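Local coordinates for protein cellulase IBT99 (Metagenomes, PDB 6WBT) that binds NAD, manganese and glucose 6-phosphate and probably hydrolyses 6-phospho-alpha-glucosides as a family 4 glycosidase, at residues Ile100-Ala114 with Thr417-Met431. Residues are numbered along the deposited sequence; the frame is centred on the assembly and turned at random.
Sequences ICLKHGCVGQETCGA and TIPSSLVAKKLLDDM. With G6P (6-O-phosphono-alpha-D-glucopyranose), chain F; NAD (nicotinamide-adenine-dinucleotide), chain G.
His104 sets its ring beside the backbone N, with CG anti to its own carbonyl carbon (chi1 -68°), and this turn carries NE2 to the carboxylate of Asp430. His104 NE2 donates to Asp430 OD2, though the modelled length of 2.5 Å is too short to be trusted in detail. OD2 meets the ring edge near its plane, and the carboxylate is turned 53° from the ring. The Leu427 side chain runs antiparallel alongside the imidazole, its CD2 3.6 Å from His104 CD2, while Lys426 CB stands 3.7 Å from His104 CE1, with Lys426 CE at the ring edge, in its plane. With an alanine here, Asp430 OD2 would probably lose this donor and a gap would open beside Leu427. Lys103 NZ stays beyond salt-bridge range of the same carboxylate. A Schellman motif with Gly105 at C-prime ends helix 90-103, and the following loop of the Rossmann-type NAD-binding domain packs against helix 421-434, the last of the chain. Beyond the turn, Cys106 SG sits 3.7 Å from Leu427 CD1 and also touches Pro419 and Val423. Selenomethionine Met431, bent at chi2 (-57°), brings CE within 3.6 Å of Cys101 SG and against Ile100 CG2. Thr417 CG2 comes 3.7 Å from Val107 CB. Farther along the loop, Glu110 reaches the pocket holding G6P and NAD, where OE1 accepts from G6P O4 at 2.8 Å and OE2 from NAD O2D, with Arg87 salt-bridged to OE2.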
loop_
_atom_site.group_PDB
_atom_site.type_symbol
_atom_site.label_atom_id
_atom_site.label_comp_id
_atom_site.label_asym_id
_atom_site.label_seq_id
_atom_site.Cartn_x
_atom_site.Cartn_y
_atom_site.Cartn_z
ATOM N N ILE A 100 -2.453 -4.672 40.963
ATOM C CA ILE A 100 -3.243 -3.504 40.584
ATOM C C ILE A 100 -4.274 -3.877 39.525
ATOM O O ILE A 100 -5.410 -3.389 39.545
ATOM C CB ILE A 100 -2.317 -2.368 40.109
ATOM C CG1 ILE A 100 -1.588 -1.745 41.302
ATOM C CG2 ILE A 100 -3.099 -1.306 39.350
ATOM C CD1 ILE A 100 -0.687 -0.589 40.931
ATOM N N CYS A 101 -3.903 -4.762 38.596
ATOM C CA CYS A 101 -4.841 -5.188 37.563
ATOM C C CYS A 101 -5.988 -5.996 38.158
ATOM O O CYS A 101 -7.161 -5.742 37.858
ATOM C CB CYS A 101 -4.109 -5.999 36.494
ATOM S SG CYS A 101 -2.866 -5.071 35.569
ATOM N N LEU A 102 -5.670 -6.978 39.006
ATOM C CA LEU A 102 -6.714 -7.791 39.622
ATOM C C LEU A 102 -7.592 -6.967 40.553
ATOM O O LEU A 102 -8.760 -7.313 40.770
ATOM C CB LEU A 102 -6.092 -8.966 40.377
ATOM C CG LEU A 102 -5.279 -9.953 39.535
ATOM C CD1 LEU A 102 -4.740 -11.081 40.400
ATOM C CD2 LEU A 102 -6.114 -10.502 38.390
ATOM N N LYS A 103 -7.054 -5.880 41.111
ATOM C CA LYS A 103 -7.865 -4.968 41.906
ATOM C C LYS A 103 -8.937 -4.281 41.069
ATOM O O LYS A 103 -9.971 -3.879 41.614
ATOM C CB LYS A 103 -6.965 -3.930 42.582
ATOM C CG LYS A 103 -7.672 -3.009 43.563
ATOM C CD LYS A 103 -7.760 -1.590 43.026
ATOM C CE LYS A 103 -8.423 -0.661 44.029
ATOM N NZ LYS A 103 -8.473 0.743 43.535
ATOM N N HIS A 104 -8.721 -4.149 39.761
ATOM C CA HIS A 104 -9.701 -3.565 38.856
ATOM C C HIS A 104 -10.407 -4.612 38.005
ATOM O O HIS A 104 -11.084 -4.254 37.035
ATOM C CB HIS A 104 -9.036 -2.521 37.957
ATOM C CG HIS A 104 -8.575 -1.300 38.689
ATOM N ND1 HIS A 104 -9.385 -0.203 38.888
ATOM C CD2 HIS A 104 -7.390 -1.004 39.271
ATOM C CE1 HIS A 104 -8.718 0.717 39.562
ATOM N NE2 HIS A 104 -7.506 0.256 39.807
ATOM N N GLY A 105 -10.266 -5.891 38.339
ATOM C CA GLY A 105 -10.939 -6.942 37.595
ATOM C C GLY A 105 -10.415 -7.162 36.192
ATOM O O GLY A 105 -11.197 -7.473 35.285
ATOM N N CYS A 106 -9.108 -7.012 35.990
ATOM C CA CYS A 106 -8.492 -7.210 34.687
ATOM C C CYS A 106 -7.368 -8.231 34.804
ATOM O O CYS A 106 -6.866 -8.510 35.896
ATOM C CB CYS A 106 -7.954 -5.893 34.109
ATOM S SG CYS A 106 -9.224 -4.638 33.819
ATOM N N VAL A 107 -6.981 -8.787 33.657
ATOM C CA VAL A 107 -5.949 -9.817 33.622
ATOM C C VAL A 107 -4.613 -9.199 34.013
ATOM O O VAL A 107 -4.088 -8.324 33.315
ATOM C CB VAL A 107 -5.870 -10.472 32.237
ATOM C CG1 VAL A 107 -4.653 -11.385 32.151
ATOM C CG2 VAL A 107 -7.142 -11.244 31.944
ATOM N N GLY A 108 -4.057 -9.654 35.132
ATOM C CA GLY A 108 -2.752 -9.204 35.570
ATOM C C GLY A 108 -1.654 -10.170 35.177
ATOM O O GLY A 108 -1.363 -11.123 35.906
ATOM N N GLN A 109 -1.042 -9.936 34.020
ATOM C CA GLN A 109 -0.014 -10.813 33.487
ATOM C C GLN A 109 1.302 -10.054 33.371
ATOM O O GLN A 109 1.342 -8.821 33.418
ATOM C CB GLN A 109 -0.429 -11.380 32.121
ATOM C CG GLN A 109 0.039 -12.806 31.857
ATOM C CD GLN A 109 1.427 -12.869 31.253
ATOM O OE1 GLN A 109 1.871 -11.933 30.589
ATOM N NE2 GLN A 109 2.125 -13.975 31.487
ATOM N N GLU A 110 2.388 -10.817 33.227
ATOM C CA GLU A 110 3.717 -10.223 33.134
ATOM C C GLU A 110 3.843 -9.336 31.902
ATOM O O GLU A 110 4.312 -8.195 31.989
ATOM C CB GLU A 110 4.777 -11.325 33.109
ATOM C CG GLU A 110 6.204 -10.817 33.007
ATOM C CD GLU A 110 7.164 -11.876 32.501
ATOM O OE1 GLU A 110 6.842 -12.538 31.492
ATOM O OE2 GLU A 110 8.238 -12.052 33.115
ATOM N N THR A 111 3.429 -9.844 30.741
ATOM C CA THR A 111 3.632 -9.151 29.477
ATOM C C THR A 111 2.346 -8.872 28.711
ATOM O O THR A 111 2.410 -8.288 27.623
ATOM C CB THR A 111 4.583 -9.954 28.580
ATOM O OG1 THR A 111 4.006 -11.234 28.294
ATOM C CG2 THR A 111 5.916 -10.154 29.270
ATOM N N CYS A 112 1.188 -9.265 29.235
ATOM C CA CYS A 112 -0.084 -9.066 28.555
ATOM C C CYS A 112 -1.028 -8.260 29.435
ATOM O O CYS A 112 -1.052 -8.430 30.658
ATOM C CB CYS A 112 -0.727 -10.406 28.187
ATOM S SG CYS A 112 0.217 -11.370 26.988
ATOM N N GLY A 113 -1.807 -7.386 28.803
ATOM C CA GLY A 113 -2.742 -6.552 29.529
ATOM C C GLY A 113 -2.089 -5.290 30.065
ATOM O O GLY A 113 -1.050 -4.828 29.580
ATOM N N ALA A 114 -2.725 -4.724 31.095
ATOM C CA ALA A 114 -2.195 -3.516 31.718
ATOM C C ALA A 114 -0.877 -3.780 32.435
ATOM O O ALA A 114 -0.029 -2.886 32.515
ATOM C CB ALA A 114 -3.220 -2.931 32.688
ATOM N N THR A 417 -7.813 -6.543 26.982
ATOM C CA THR A 417 -8.027 -6.894 28.383
ATOM C C THR A 417 -8.860 -5.836 29.096
ATOM O O THR A 417 -9.716 -6.165 29.927
ATOM C CB THR A 417 -6.682 -7.085 29.087
ATOM O OG1 THR A 417 -5.981 -8.185 28.492
ATOM C CG2 THR A 417 -6.880 -7.360 30.571
ATOM N N ILE A 418 -8.636 -4.566 28.777
ATOM C CA ILE A 418 -9.365 -3.467 29.403
ATOM C C ILE A 418 -10.760 -3.394 28.794
ATOM O O ILE A 418 -10.894 -3.247 27.570
ATOM C CB ILE A 418 -8.614 -2.137 29.242
ATOM C CG1 ILE A 418 -7.124 -2.332 29.531
ATOM C CG2 ILE A 418 -9.200 -1.083 30.166
ATOM C CD1 ILE A 418 -6.830 -2.841 30.921
ATOM N N PRO A 419 -11.821 -3.488 29.599
ATOM C CA PRO A 419 -13.170 -3.518 29.009
ATOM C C PRO A 419 -13.635 -2.169 28.491
ATOM O O PRO A 419 -14.233 -2.104 27.410
ATOM C CB PRO A 419 -14.041 -4.019 30.169
ATOM C CG PRO A 419 -13.313 -3.574 31.396
ATOM C CD PRO A 419 -11.846 -3.651 31.063
ATOM N N SER A 420 -13.385 -1.089 29.229
ATOM C CA SER A 420 -13.867 0.231 28.852
ATOM C C SER A 420 -12.753 1.252 29.029
ATOM O O SER A 420 -11.726 0.985 29.658
ATOM C CB SER A 420 -15.093 0.640 29.680
ATOM O OG SER A 420 -14.766 0.749 31.053
ATOM N N SER A 421 -12.973 2.441 28.461
ATOM C CA SER A 421 -12.021 3.533 28.636
ATOM C C SER A 421 -12.025 4.052 30.067
ATOM O O SER A 421 -11.016 4.595 30.532
ATOM C CB SER A 421 -12.333 4.666 27.657
ATOM O OG SER A 421 -11.418 5.737 27.804
ATOM N N LEU A 422 -13.147 3.896 30.776
ATOM C CA LEU A 422 -13.215 4.322 32.170
ATOM C C LEU A 422 -12.303 3.475 33.050
ATOM O O LEU A 422 -11.614 4.003 33.930
ATOM C CB LEU A 422 -14.661 4.257 32.667
ATOM C CG LEU A 422 -15.704 5.049 31.869
ATOM C CD1 LEU A 422 -17.111 4.819 32.408
ATOM C CD2 LEU A 422 -15.369 6.532 31.864
ATOM N N VAL A 423 -12.285 2.158 32.827
ATOM C CA VAL A 423 -11.366 1.296 33.562
ATOM C C VAL A 423 -9.928 1.568 33.139
ATOM O O VAL A 423 -8.995 1.406 33.937
ATOM C CB VAL A 423 -11.752 -0.182 33.362
ATOM C CG1 VAL A 423 -10.882 -1.093 34.220
ATOM C CG2 VAL A 423 -13.224 -0.392 33.685
ATOM N N ALA A 424 -9.725 1.999 31.891
ATOM C CA ALA A 424 -8.382 2.310 31.415
ATOM C C ALA A 424 -7.776 3.495 32.156
ATOM O O ALA A 424 -6.560 3.530 32.369
ATOM C CB ALA A 424 -8.411 2.584 29.911
ATOM N N LYS A 425 -8.598 4.468 32.554
ATOM C CA LYS A 425 -8.074 5.629 33.267
ATOM C C LYS A 425 -7.749 5.294 34.718
ATOM O O LYS A 425 -6.704 5.708 35.234
ATOM C CB LYS A 425 -9.073 6.785 33.204
ATOM C CG LYS A 425 -8.501 8.123 33.649
ATOM C CD LYS A 425 -9.604 9.128 33.946
ATOM C CE LYS A 425 -9.044 10.523 34.166
ATOM N NZ LYS A 425 -8.480 11.094 32.912
ATOM N N LYS A 426 -8.633 4.553 35.391
ATOM C CA LYS A 426 -8.377 4.164 36.774
ATOM C C LYS A 426 -7.169 3.244 36.881
ATOM O O LYS A 426 -6.436 3.293 37.875
ATOM C CB LYS A 426 -9.619 3.496 37.366
ATOM C CG LYS A 426 -10.771 4.458 37.614
ATOM C CD LYS A 426 -12.113 3.745 37.594
ATOM C CE LYS A 426 -12.179 2.632 38.627
ATOM N NZ LYS A 426 -13.493 1.934 38.585
ATOM N N LEU A 427 -6.943 2.402 35.871
ATOM C CA LEU A 427 -5.752 1.561 35.858
ATOM C C LEU A 427 -4.507 2.365 35.508
ATOM O O LEU A 427 -3.443 2.150 36.100
ATOM C CB LEU A 427 -5.934 0.403 34.877
ATOM C CG LEU A 427 -6.409 -0.917 35.487
ATOM C CD1 LEU A 427 -6.848 -1.882 34.403
ATOM C CD2 LEU A 427 -5.305 -1.531 36.333
ATOM N N LEU A 428 -4.619 3.296 34.557
ATOM C CA LEU A 428 -3.466 4.102 34.169
ATOM C C LEU A 428 -2.978 4.957 35.330
ATOM O O LEU A 428 -1.784 4.960 35.656
ATOM C CB LEU A 428 -3.815 4.978 32.966
ATOM C CG LEU A 428 -2.719 5.927 32.479
ATOM C CD1 LEU A 428 -1.488 5.150 32.040
ATOM C CD2 LEU A 428 -3.232 6.807 31.350
ATOM N N ASP A 429 -3.892 5.691 35.973
ATOM C CA ASP A 429 -3.508 6.529 37.104
ATOM C C ASP A 429 -2.942 5.702 38.251
ATOM O O ASP A 429 -2.074 6.180 38.990
ATOM C CB ASP A 429 -4.705 7.353 37.580
ATOM C CG ASP A 429 -5.127 8.403 36.571
ATOM O OD1 ASP A 429 -4.268 8.853 35.785
ATOM O OD2 ASP A 429 -6.319 8.780 36.567
ATOM N N ASP A 430 -3.418 4.466 38.418
ATOM C CA ASP A 430 -2.834 3.582 39.420
ATOM C C ASP A 430 -1.406 3.195 39.059
ATOM O O ASP A 430 -0.579 2.980 39.953
ATOM C CB ASP A 430 -3.695 2.331 39.590
ATOM C CG ASP A 430 -4.758 2.496 40.657
ATOM O OD1 ASP A 430 -4.452 3.080 41.718
ATOM O OD2 ASP A 430 -5.900 2.042 40.436
HETATM N N MSE A 431 -1.098 3.105 37.770
HETATM C CA MSE A 431 0.246 2.755 37.328
HETATM C C MSE A 431 1.174 3.965 37.370
HETATM O O MSE A 431 2.389 3.817 37.487
HETATM C CB MSE A 431 0.211 2.166 35.917
HETATM C CG MSE A 431 -0.598 0.886 35.800
HETATM SE SE MSE A 431 0.022 -0.520 37.000
HETATM C CE MSE A 431 -1.043 -1.999 36.309
HETATM C C1 G6P F . 7.973 -18.022 28.607
HETATM C C2 G6P F . 7.532 -16.645 28.119
HETATM C C3 G6P F . 8.039 -15.546 29.046
HETATM C C4 G6P F . 7.686 -15.866 30.493
HETATM C C5 G6P F . 8.197 -17.259 30.840
HETATM C C6 G6P F . 7.926 -17.639 32.292
HETATM O O1 G6P F . 9.396 -18.132 28.504
HETATM O O2 G6P F . 8.034 -16.422 26.797
HETATM O O3 G6P F . 7.457 -14.294 28.670
HETATM O O4 G6P F . 8.281 -14.898 31.364
HETATM O O5 G6P F . 7.583 -18.208 29.968
HETATM O O6 G6P F . 7.375 -16.539 33.015
HETATM P P G6P F . 7.320 -16.589 34.622
HETATM O O1P G6P F . 5.982 -15.982 34.965
HETATM O O2P G6P F . 8.518 -15.783 35.063
HETATM O O3P G6P F . 7.427 -18.063 34.935
HETATM P PA NAD G . 14.978 -11.188 37.838
HETATM O O1A NAD G . 14.149 -10.096 38.427
HETATM O O2A NAD G . 15.183 -12.426 38.646
HETATM O O5B NAD G . 16.403 -10.584 37.411
HETATM C C5B NAD G . 16.454 -9.439 36.515
HETATM C C4B NAD G . 17.784 -8.742 36.673
HETATM O O4B NAD G . 17.823 -7.562 35.827
HETATM C C3B NAD G . 18.123 -8.246 38.089
HETATM O O3B NAD G . 19.440 -8.655 38.436
HETATM C C2B NAD G . 18.059 -6.721 37.943
HETATM O O2B NAD G . 18.826 -6.017 38.896
HETATM C C1B NAD G . 18.551 -6.571 36.512
HETATM N N9A NAD G . 18.274 -5.269 35.916
HETATM C C8A NAD G . 17.159 -4.495 36.115
HETATM N N7A NAD G . 17.183 -3.364 35.455
HETATM C C5A NAD G . 18.397 -3.383 34.785
HETATM C C6A NAD G . 19.014 -2.460 33.918
HETATM N N6A NAD G . 18.470 -1.298 33.570
HETATM N N1A NAD G . 20.231 -2.785 33.424
HETATM C C2A NAD G . 20.774 -3.957 33.780
HETATM N N3A NAD G . 20.288 -4.899 34.584
HETATM C C4A NAD G . 19.082 -4.552 35.062
HETATM O O3 NAD G . 14.357 -11.602 36.419
HETATM P PN NAD G . 14.092 -13.026 35.728
HETATM O O1N NAD G . 15.353 -13.823 35.761
HETATM O O2N NAD G . 12.856 -13.625 36.313
HETATM O O5D NAD G . 13.796 -12.562 34.224
HETATM C C5D NAD G . 14.785 -11.731 33.567
HETATM C C4D NAD G . 14.207 -11.192 32.283
HETATM O O4D NAD G . 14.084 -12.271 31.329
HETATM C C3D NAD G . 12.799 -10.587 32.387
HETATM O O3D NAD G . 12.749 -9.363 31.667
HETATM C C2D NAD G . 11.960 -11.670 31.701
HETATM O O2D NAD G . 10.686 -11.237 31.252
HETATM C C1D NAD G . 12.902 -12.071 30.573
HETATM N N1N NAD G . 12.512 -13.360 29.935
HETATM C C2N NAD G . 11.951 -13.358 28.686
HETATM C C3N NAD G . 11.558 -14.545 28.087
HETATM C C7N NAD G . 11.000 -14.478 26.687
HETATM O O7N NAD G . 10.103 -15.250 26.358
HETATM N N7N NAD G . 11.535 -13.599 25.852
HETATM C C4N NAD G . 11.710 -15.738 28.786
HETATM C C5N NAD G . 12.308 -15.729 30.027
HETATM C C6N NAD G . 12.705 -14.533 30.583
#